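Local structure of chymotrypsin-like serine protease (1MBM) at residues V19-N23 against W74-F79; V27-H33 against G58-V64; P82-A87 against G98-G102. The protein cleaves peptide bonds as a chymotrypsin-like serine proteinase of equine arteritis virus, probably processing the viral replicase polyprotein of which it is itself a part. All coordinates share one frame; numbering follows the deposited sequence.

Contact 1 (V19-N23 against W74-F79); sequences VWTRN and WPQLHF
Two backbone hydrogen bonds fasten Thr21 to the irregular segment 74-79. Thr21 N donates to Pro75 O at 2.9 Å, and Leu77 N donates to Thr21 O at 2.7 Å. Together they make a single beta bridge between Thr21 and Gln76. A third bond comes from the threonine side chain, whose OG1 donates to Trp74 O at 3.0 Å; with OG1 beside its own backbone N (chi1 -68°), main chain and hydroxyl grip successive carbonyls of the segment.

Two CH-pi contacts, built in opposite senses, supply the apolar part. Val19 CG1 sits over the centre of the five-membered ring of Trp74, 3.4 Å from its centroid. In the other, Leu77 CD1 covers one face of the Trp20 indole, offset toward the rim, at 3.9 Å from the centroid of its five-membered ring. Pro75 CG meets the benzo part of the same indole at CE3, 3.7 Å away. Leu77 CD2 turns instead to Arg22, lying 3.8 Å from NH1.

Polar ends are held nearby: Trp74 NE1 by Leu70 O, Trp20 NE1 by Ser18 OG, and the Arg22 guanidinium by salt bridges to Glu25 and Glu62. The Thr21-Gln76 beta bridge lies near the end of strand 14-22, with strand 25-31 beside it, while Val124 of strand 123-132 touches Trp20, Leu77 and Phe79.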
loop_
_atom_site.group_PDB
_atom_site.type_symbol
_atom_site.label_atom_id
_atom_site.label_comp_id
_atom_site.label_asym_id
_atom_site.label_seq_id
_atom_site.Cartn_x
_atom_site.Cartn_y
_atom_site.Cartn_z
ATOM N N VAL A 19 0.466 11.287 5.371
ATOM C CA VAL A 19 0.265 12.730 5.246
ATOM C C VAL A 19 1.186 13.330 4.183
ATOM O O VAL A 19 2.355 12.995 4.116
ATOM C CB VAL A 19 0.508 13.433 6.602
ATOM C CG1 VAL A 19 0.148 14.892 6.515
ATOM C CG2 VAL A 19 -0.328 12.762 7.695
ATOM N N TRP A 20 0.650 14.224 3.362
ATOM C CA TRP A 20 1.384 14.746 2.218
ATOM C C TRP A 20 1.075 16.202 1.933
ATOM O O TRP A 20 0.122 16.759 2.468
ATOM C CB TRP A 20 1.028 13.948 0.958
ATOM C CG TRP A 20 1.030 12.469 1.143
ATOM C CD1 TRP A 20 0.033 11.704 1.692
ATOM C CD2 TRP A 20 2.073 11.562 0.772
ATOM N NE1 TRP A 20 0.402 10.381 1.691
ATOM C CE2 TRP A 20 1.652 10.266 1.133
ATOM C CE3 TRP A 20 3.331 11.715 0.180
ATOM C CZ2 TRP A 20 2.441 9.138 0.925
ATOM C CZ3 TRP A 20 4.118 10.586 -0.030
ATOM C CH2 TRP A 20 3.668 9.318 0.344
ATOM N N THR A 21 1.882 16.805 1.057
ATOM C CA THR A 21 1.649 18.170 0.611
ATOM C C THR A 21 1.199 18.153 -0.852
ATOM O O THR A 21 1.728 17.384 -1.652
ATOM C CB THR A 21 2.944 19.012 0.760
ATOM O OG1 THR A 21 3.240 19.191 2.152
ATOM C CG2 THR A 21 2.734 20.437 0.258
ATOM N N ARG A 22 0.213 18.989 -1.179
ATOM C CA ARG A 22 -0.266 19.168 -2.548
ATOM C C ARG A 22 -0.886 20.571 -2.722
ATOM O O ARG A 22 -1.850 20.907 -2.049
ATOM C CB ARG A 22 -1.301 18.092 -2.883
ATOM C CG ARG A 22 -1.744 18.066 -4.350
ATOM C CD ARG A 22 -2.898 17.106 -4.622
ATOM N NE ARG A 22 -4.030 17.356 -3.731
ATOM C CZ ARG A 22 -4.952 16.456 -3.420
ATOM N NH1 ARG A 22 -4.882 15.232 -3.924
ATOM N NH2 ARG A 22 -5.951 16.781 -2.609
ATOM N N ASN A 23 -0.329 21.381 -3.611
ATOM C CA ASN A 23 -0.861 22.724 -3.899
ATOM C C ASN A 23 -1.370 23.519 -2.687
ATOM O O ASN A 23 -2.550 23.905 -2.632
ATOM C CB ASN A 23 -1.975 22.638 -4.945
ATOM C CG ASN A 23 -1.540 21.909 -6.194
ATOM O OD1 ASN A 23 -0.406 22.052 -6.638
ATOM N ND2 ASN A 23 -2.438 21.112 -6.764
ATOM N N TRP A 74 5.722 17.723 5.180
ATOM C CA TRP A 74 5.192 16.539 4.528
ATOM C C TRP A 74 5.670 16.459 3.079
ATOM O O TRP A 74 5.707 17.471 2.381
ATOM C CB TRP A 74 3.660 16.535 4.597
ATOM C CG TRP A 74 3.108 16.895 5.953
ATOM C CD1 TRP A 74 2.319 17.970 6.259
ATOM C CD2 TRP A 74 3.306 16.183 7.181
ATOM N NE1 TRP A 74 2.007 17.963 7.599
ATOM C CE2 TRP A 74 2.599 16.878 8.189
ATOM C CE3 TRP A 74 3.996 15.019 7.534
ATOM C CZ2 TRP A 74 2.570 16.449 9.516
ATOM C CZ3 TRP A 74 3.967 14.599 8.848
ATOM C CH2 TRP A 74 3.263 15.316 9.826
ATOM N N PRO A 75 6.047 15.258 2.641
ATOM C CA PRO A 75 6.538 15.045 1.273
ATOM C C PRO A 75 5.461 15.372 0.245
ATOM O O PRO A 75 4.268 15.229 0.535
ATOM C CB PRO A 75 6.863 13.548 1.249
ATOM C CG PRO A 75 6.033 12.978 2.371
ATOM C CD PRO A 75 6.079 14.018 3.438
ATOM N N GLN A 76 5.881 15.839 -0.925
ATOM C CA GLN A 76 4.949 16.187 -1.986
ATOM C C GLN A 76 4.174 14.958 -2.435
ATOM O O GLN A 76 4.736 13.874 -2.563
ATOM C CB GLN A 76 5.698 16.793 -3.173
ATOM C CG GLN A 76 4.823 17.632 -4.082
ATOM C CD GLN A 76 4.512 18.991 -3.491
ATOM O OE1 GLN A 76 5.199 19.442 -2.575
ATOM N NE2 GLN A 76 3.485 19.654 -4.019
ATOM N N LEU A 77 2.875 15.121 -2.653
ATOM C CA LEU A 77 2.041 14.007 -3.096
ATOM C C LEU A 77 2.074 13.851 -4.606
ATOM O O LEU A 77 1.696 14.772 -5.323
ATOM C CB LEU A 77 0.586 14.218 -2.657
ATOM C CG LEU A 77 -0.413 13.111 -3.016
ATOM C CD1 LEU A 77 0.045 11.769 -2.474
ATOM C CD2 LEU A 77 -1.812 13.424 -2.497
ATOM N N HIS A 78 2.530 12.693 -5.082
ATOM C CA HIS A 78 2.472 12.365 -6.504
ATOM C C HIS A 78 1.708 11.049 -6.653
ATOM O O HIS A 78 2.022 10.072 -5.983
ATOM C CB HIS A 78 3.873 12.194 -7.114
ATOM C CG HIS A 78 4.750 13.401 -6.989
ATOM N ND1 HIS A 78 4.504 14.574 -7.672
ATOM C CD2 HIS A 78 5.881 13.612 -6.271
ATOM C CE1 HIS A 78 5.440 15.457 -7.371
ATOM N NE2 HIS A 78 6.286 14.898 -6.524
ATOM N N PHE A 79 0.683 11.029 -7.494
ATOM C CA PHE A 79 0.001 9.782 -7.799
ATOM C C PHE A 79 0.634 9.206 -9.065
ATOM O O PHE A 79 1.040 9.962 -9.957
ATOM C CB PHE A 79 -1.493 10.013 -8.012
ATOM C CG PHE A 79 -2.270 10.225 -6.736
ATOM C CD1 PHE A 79 -1.901 9.583 -5.575
ATOM C CD2 PHE A 79 -3.373 11.069 -6.709
ATOM C CE1 PHE A 79 -2.626 9.769 -4.382
ATOM C CE2 PHE A 79 -4.094 11.264 -5.541
ATOM C CZ PHE A 79 -3.722 10.615 -4.375
#

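Contact 2 (V27-H33 against G58-V64); sequences VVLTASH and GDFAEAV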
loop_
_atom_site.group_PDB
_atom_site.type_symbol
_atom_site.label_atom_id
_atom_site.label_comp_id
_atom_site.label_asym_id
_atom_site.label_seq_id
_atom_site.Cartn_x
_atom_site.Cartn_y
_atom_site.Cartn_z
ATOM N N VAL A 27 -2.624 16.824 2.635
ATOM C CA VAL A 27 -3.471 15.711 2.230
ATOM C C VAL A 27 -3.253 14.478 3.096
ATOM O O VAL A 27 -2.117 14.083 3.359
ATOM C CB VAL A 27 -3.208 15.331 0.760
ATOM C CG1 VAL A 27 -4.175 14.238 0.301
ATOM C CG2 VAL A 27 -3.328 16.554 -0.128
ATOM N N VAL A 28 -4.348 13.868 3.529
ATOM C CA VAL A 28 -4.281 12.673 4.363
ATOM C C VAL A 28 -4.969 11.499 3.663
ATOM O O VAL A 28 -6.153 11.559 3.376
ATOM C CB VAL A 28 -4.946 12.936 5.742
ATOM C CG1 VAL A 28 -4.943 11.665 6.617
ATOM C CG2 VAL A 28 -4.260 14.109 6.461
ATOM N N LEU A 29 -4.237 10.422 3.419
ATOM C CA LEU A 29 -4.803 9.226 2.778
ATOM C C LEU A 29 -4.950 8.054 3.737
ATOM O O LEU A 29 -4.115 7.865 4.612
ATOM C CB LEU A 29 -3.914 8.756 1.636
ATOM C CG LEU A 29 -3.504 9.800 0.608
ATOM C CD1 LEU A 29 -2.564 9.168 -0.426
ATOM C CD2 LEU A 29 -4.734 10.426 -0.049
ATOM N N THR A 30 -5.994 7.257 3.536
ATOM C CA THR A 30 -6.238 6.042 4.314
ATOM C C THR A 30 -7.281 5.224 3.549
ATOM O O THR A 30 -7.603 5.550 2.391
ATOM C CB THR A 30 -6.694 6.367 5.788
ATOM O OG1 THR A 30 -6.741 5.174 6.583
ATOM C CG2 THR A 30 -8.142 6.903 5.841
ATOM N N ALA A 31 -7.772 4.151 4.166
ATOM C CA ALA A 31 -8.771 3.286 3.542
ATOM C C ALA A 31 -10.184 3.672 3.983
ATOM O O ALA A 31 -10.415 3.971 5.154
ATOM C CB ALA A 31 -8.500 1.825 3.876
ATOM N N SER A 32 -11.128 3.636 3.050
ATOM C CA SER A 32 -12.518 3.992 3.357
ATOM C C SER A 32 -13.147 3.127 4.457
ATOM O O SER A 32 -13.881 3.632 5.302
ATOM C CB SER A 32 -13.373 3.932 2.093
ATOM O OG SER A 32 -12.799 4.734 1.073
ATOM N N HIS A 33 -12.864 1.829 4.458
ATOM C CA HIS A 33 -13.480 0.957 5.458
ATOM C C HIS A 33 -12.917 1.204 6.870
ATOM O O HIS A 33 -13.540 0.846 7.860
ATOM C CB HIS A 33 -13.386 -0.517 5.056
ATOM C CG HIS A 33 -12.022 -1.108 5.219
ATOM N ND1 HIS A 33 -11.041 -0.988 4.258
ATOM C CD2 HIS A 33 -11.482 -1.842 6.222
ATOM C CE1 HIS A 33 -9.950 -1.610 4.668
ATOM N NE2 HIS A 33 -10.190 -2.134 5.857
ATOM N N GLY A 58 -14.283 4.105 -3.887
ATOM C CA GLY A 58 -14.093 2.727 -3.476
ATOM C C GLY A 58 -13.441 2.779 -2.107
ATOM O O GLY A 58 -13.817 3.612 -1.276
ATOM N N ASP A 59 -12.435 1.936 -1.877
ATOM C CA ASP A 59 -11.763 1.898 -0.571
ATOM C C ASP A 59 -10.640 2.940 -0.421
ATOM O O ASP A 59 -9.957 2.963 0.595
ATOM C CB ASP A 59 -11.235 0.486 -0.277
ATOM C CG ASP A 59 -10.914 0.258 1.200
ATOM O OD1 ASP A 59 -11.734 0.615 2.090
ATOM O OD2 ASP A 59 -9.859 -0.294 1.561
ATOM N N PHE A 60 -10.435 3.781 -1.434
ATOM C CA PHE A 60 -9.436 4.862 -1.360
ATOM C C PHE A 60 -10.067 6.096 -0.712
ATOM O O PHE A 60 -11.046 6.618 -1.233
ATOM C CB PHE A 60 -8.939 5.247 -2.765
ATOM C CG PHE A 60 -7.798 6.241 -2.753
ATOM C CD1 PHE A 60 -8.047 7.610 -2.722
ATOM C CD2 PHE A 60 -6.478 5.801 -2.760
ATOM C CE1 PHE A 60 -6.997 8.533 -2.713
ATOM C CE2 PHE A 60 -5.431 6.712 -2.745
ATOM C CZ PHE A 60 -5.693 8.079 -2.723
ATOM N N ALA A 61 -9.511 6.559 0.408
ATOM C CA ALA A 61 -10.068 7.708 1.132
ATOM C C ALA A 61 -9.075 8.859 1.275
ATOM O O ALA A 61 -7.949 8.666 1.710
ATOM C CB ALA A 61 -10.567 7.276 2.508
ATOM N N GLU A 62 -9.503 10.064 0.928
ATOM C CA GLU A 62 -8.621 11.222 0.993
ATOM C C GLU A 62 -9.257 12.390 1.734
ATOM O O GLU A 62 -10.394 12.784 1.431
ATOM C CB GLU A 62 -8.248 11.668 -0.434
ATOM C CG GLU A 62 -7.605 13.046 -0.533
ATOM C CD GLU A 62 -7.372 13.464 -1.985
ATOM O OE1 GLU A 62 -6.640 12.765 -2.698
ATOM O OE2 GLU A 62 -7.933 14.481 -2.416
ATOM N N ALA A 63 -8.512 12.951 2.687
ATOM C CA ALA A 63 -8.932 14.156 3.402
ATOM C C ALA A 63 -7.947 15.271 3.122
ATOM O O ALA A 63 -6.777 15.015 2.820
ATOM C CB ALA A 63 -8.981 13.904 4.909
ATOM N N VAL A 64 -8.420 16.507 3.217
ATOM C CA VAL A 64 -7.548 17.661 3.074
ATOM C C VAL A 64 -7.664 18.544 4.310
ATOM O O VAL A 64 -8.716 18.601 4.958
ATOM C CB VAL A 64 -7.822 18.490 1.795
ATOM C CG1 VAL A 64 -7.604 17.645 0.550
ATOM C CG2 VAL A 64 -9.220 19.098 1.814
#
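Asp59 OD1 accepts two hydrogen bonds from His33, one from the backbone N at 2.9 Å and one from the ring ND1 at 2.8 Å. The backbone N-H meets OD1 nearly along its C-O axis; ND1 comes to the syn side, with OD1 almost in the imidazole plane. A weak bond from ND1 to Asp59 OD2 adds to this, and the ring and carboxylate planes are 24° apart, a pairing that limits rotation of the imidazole. The histidine's chi1 of 75° places CG between its backbone N and carbonyl carbon, folding the ring back to the aspartate. Asp59 OD2 has a further partner in Thr129 OG1.

Next to this pair, Ser32 OG donates to Gly58 O at 2.8 Å on a carbonyl lone pair, and Ser32 N to Asp59 O. Antiparallel pairing continues the contact through Thr30-Ala61 and Val28-Ala63, both hydrogen-bonded pairs. On the face that carries Leu29 and Glu62, Leu29 CD2 packs against Glu62 CB, and Phe60 CZ comes equally near to it, each at 3.7 Å.

His33 NE2 makes a weak hydrogen bond to Ser114 OG, and the three residues are probably the Ser-His-Asp catalytic triad expected of a chymotrypsin-like proteinase, set at the end of a barrel strand pair.

Contact 3 (P82-A87 against G98-G102); sequences PTTGPA and GLLSG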
loop_
_atom_site.group_PDB
_atom_site.type_symbol
_atom_site.label_atom_id
_atom_site.label_comp_id
_atom_site.label_asym_id
_atom_site.label_seq_id
_atom_site.Cartn_x
_atom_site.Cartn_y
_atom_site.Cartn_z
ATOM N N PRO A 82 0.163 1.997 -11.341
ATOM C CA PRO A 82 0.925 0.841 -10.868
ATOM C C PRO A 82 1.888 0.345 -11.940
ATOM O O PRO A 82 1.544 0.268 -13.118
ATOM C CB PRO A 82 -0.161 -0.210 -10.609
ATOM C CG PRO A 82 -1.343 0.263 -11.417
ATOM C CD PRO A 82 -1.289 1.748 -11.304
ATOM N N THR A 83 3.104 0.038 -11.515
ATOM C CA THR A 83 4.117 -0.535 -12.376
ATOM C C THR A 83 4.446 -1.908 -11.791
ATOM O O THR A 83 4.617 -2.036 -10.581
ATOM C CB THR A 83 5.342 0.395 -12.378
ATOM O OG1 THR A 83 5.086 1.497 -13.263
ATOM C CG2 THR A 83 6.557 -0.276 -12.988
ATOM N N THR A 84 4.492 -2.941 -12.622
ATOM C CA THR A 84 4.808 -4.273 -12.101
ATOM C C THR A 84 6.227 -4.315 -11.521
ATOM O O THR A 84 7.209 -4.188 -12.239
ATOM C CB THR A 84 4.647 -5.354 -13.191
ATOM O OG1 THR A 84 3.289 -5.367 -13.667
ATOM C CG2 THR A 84 4.836 -6.740 -12.577
ATOM N N GLY A 85 6.326 -4.480 -10.211
ATOM C CA GLY A 85 7.615 -4.498 -9.549
ATOM C C GLY A 85 7.437 -4.342 -8.053
ATOM O O GLY A 85 6.316 -4.409 -7.542
ATOM N N PRO A 86 8.541 -4.145 -7.341
ATOM C CA PRO A 86 8.491 -3.931 -5.898
ATOM C C PRO A 86 7.745 -2.640 -5.537
ATOM O O PRO A 86 7.717 -1.691 -6.306
ATOM C CB PRO A 86 9.972 -3.806 -5.520
ATOM C CG PRO A 86 10.637 -3.378 -6.809
ATOM C CD PRO A 86 9.927 -4.172 -7.846
ATOM N N ALA A 87 7.122 -2.636 -4.370
ATOM C CA ALA A 87 6.450 -1.457 -3.850
ATOM C C ALA A 87 6.576 -1.505 -2.340
ATOM O O ALA A 87 6.764 -2.576 -1.758
ATOM C CB ALA A 87 4.984 -1.414 -4.275
ATOM N N GLY A 98 6.930 -5.350 -0.919
ATOM C CA GLY A 98 6.085 -6.364 -1.521
ATOM C C GLY A 98 6.042 -6.307 -3.038
ATOM O O GLY A 98 6.675 -5.446 -3.655
ATOM N N LEU A 99 5.315 -7.244 -3.636
ATOM C CA LEU A 99 5.135 -7.276 -5.083
ATOM C C LEU A 99 3.880 -6.512 -5.407
ATOM O O LEU A 99 2.854 -6.696 -4.759
ATOM C CB LEU A 99 4.961 -8.708 -5.586
ATOM C CG LEU A 99 4.330 -8.838 -6.981
ATOM C CD1 LEU A 99 5.322 -8.401 -8.064
ATOM C CD2 LEU A 99 3.826 -10.251 -7.241
ATOM N N LEU A 100 3.966 -5.637 -6.398
ATOM C CA LEU A 100 2.798 -4.913 -6.850
ATOM C C LEU A 100 2.634 -5.101 -8.353
ATOM O O LEU A 100 3.597 -4.993 -9.096
ATOM C CB LEU A 100 2.924 -3.417 -6.525
ATOM C CG LEU A 100 1.663 -2.625 -6.898
ATOM C CD1 LEU A 100 1.030 -1.972 -5.691
ATOM C CD2 LEU A 100 1.908 -1.631 -8.020
ATOM N N SER A 101 1.419 -5.442 -8.774
ATOM C CA SER A 101 1.031 -5.505 -10.186
ATOM C C SER A 101 -0.478 -5.278 -10.220
ATOM O O SER A 101 -1.129 -5.292 -9.180
ATOM C CB SER A 101 1.375 -6.852 -10.820
ATOM O OG SER A 101 0.571 -7.896 -10.293
ATOM N N GLY A 102 -1.046 -5.068 -11.399
ATOM C CA GLY A 102 -2.482 -4.835 -11.474
ATOM C C GLY A 102 -3.266 -6.088 -11.110
ATOM O O GLY A 102 -4.329 -6.020 -10.506
HETATM O O HOH W 1 0.948 -4.013 -13.384
#
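Leu100 presents its side chain to both ends of segment 82-87. Its CB rests 3.6 Å from Ala87 CB, on the face of the sheet that these two residues share. With CG trans to the backbone N (chi1 -176°) the branch runs on toward the start of the segment, where CD2 reaches Pro82 CB at 3.6 Å and also lies close to Thr83 O. Its chi2 of 119° lies off the usual staggered values, and the exact rotation of the two methyls is therefore less certain.

Thr84 lies across Ser101. Both OG1 and CG2 approach Ser101 CB, OG1 at 3.7 Å, and the chi1 of -60° sets OG1 beside its own backbone N. From there the hydroxyl is joined to a water at 2.7 Å from OG1, and that water accepts from Gly102 N at 3.0 Å, so a bridge through solvent extends the pairing beyond the last direct bond. The Ser101 hydroxyl is held elsewhere, by Val104 O. The Leu99 side chain starts out away from segment 82-87, yet CD1 swings back to within 4.1 Å of Gly85 O.

Four backbone bonds frame these groups. Gly85 and Leu100 exchange two, as do Ala87 and Gly98, and Gly85 N meets Leu100 O at 3.0 Å. Between them Pro86, which has no N-H, faces Leu99 as a non-hydrogen-bonded pair whose side chains diverge.

The segments belong to the beta hairpin of strands 85-91 and 94-100. Ala87 and Leu100 face Val118 and Gln120 of strand 117-120, whereas Leu99 and Thr84 meet Leu157 of helix 154-158, with Phe161 nearby; Leu99 also touches Leu106 of strand 105-106.

Contact 2 lies within the six-stranded antiparallel barrel, while contact 1 ties the loop segment 74-79 to its strand 14-22, the neighbour of strand 25-31. The two touch through a probable hydrogen bond between Trp20 O and Val27 N and through packing of Phe79 on Phe60, and contact 2 is nested within the chain loop closed by contact 1. Contact 3 belongs to the second sheet; its centre is about 20 Å from that of contact 2, on the opposite side of the chain's centre. It is the buried one of the three, relying on regular backbone pairing and aliphatic side chains. The other two are partly buried: contact 1 combines a single bridge with indole packing, whereas contact 2 passes from strand pairing to a polar histidine-carboxylate pair.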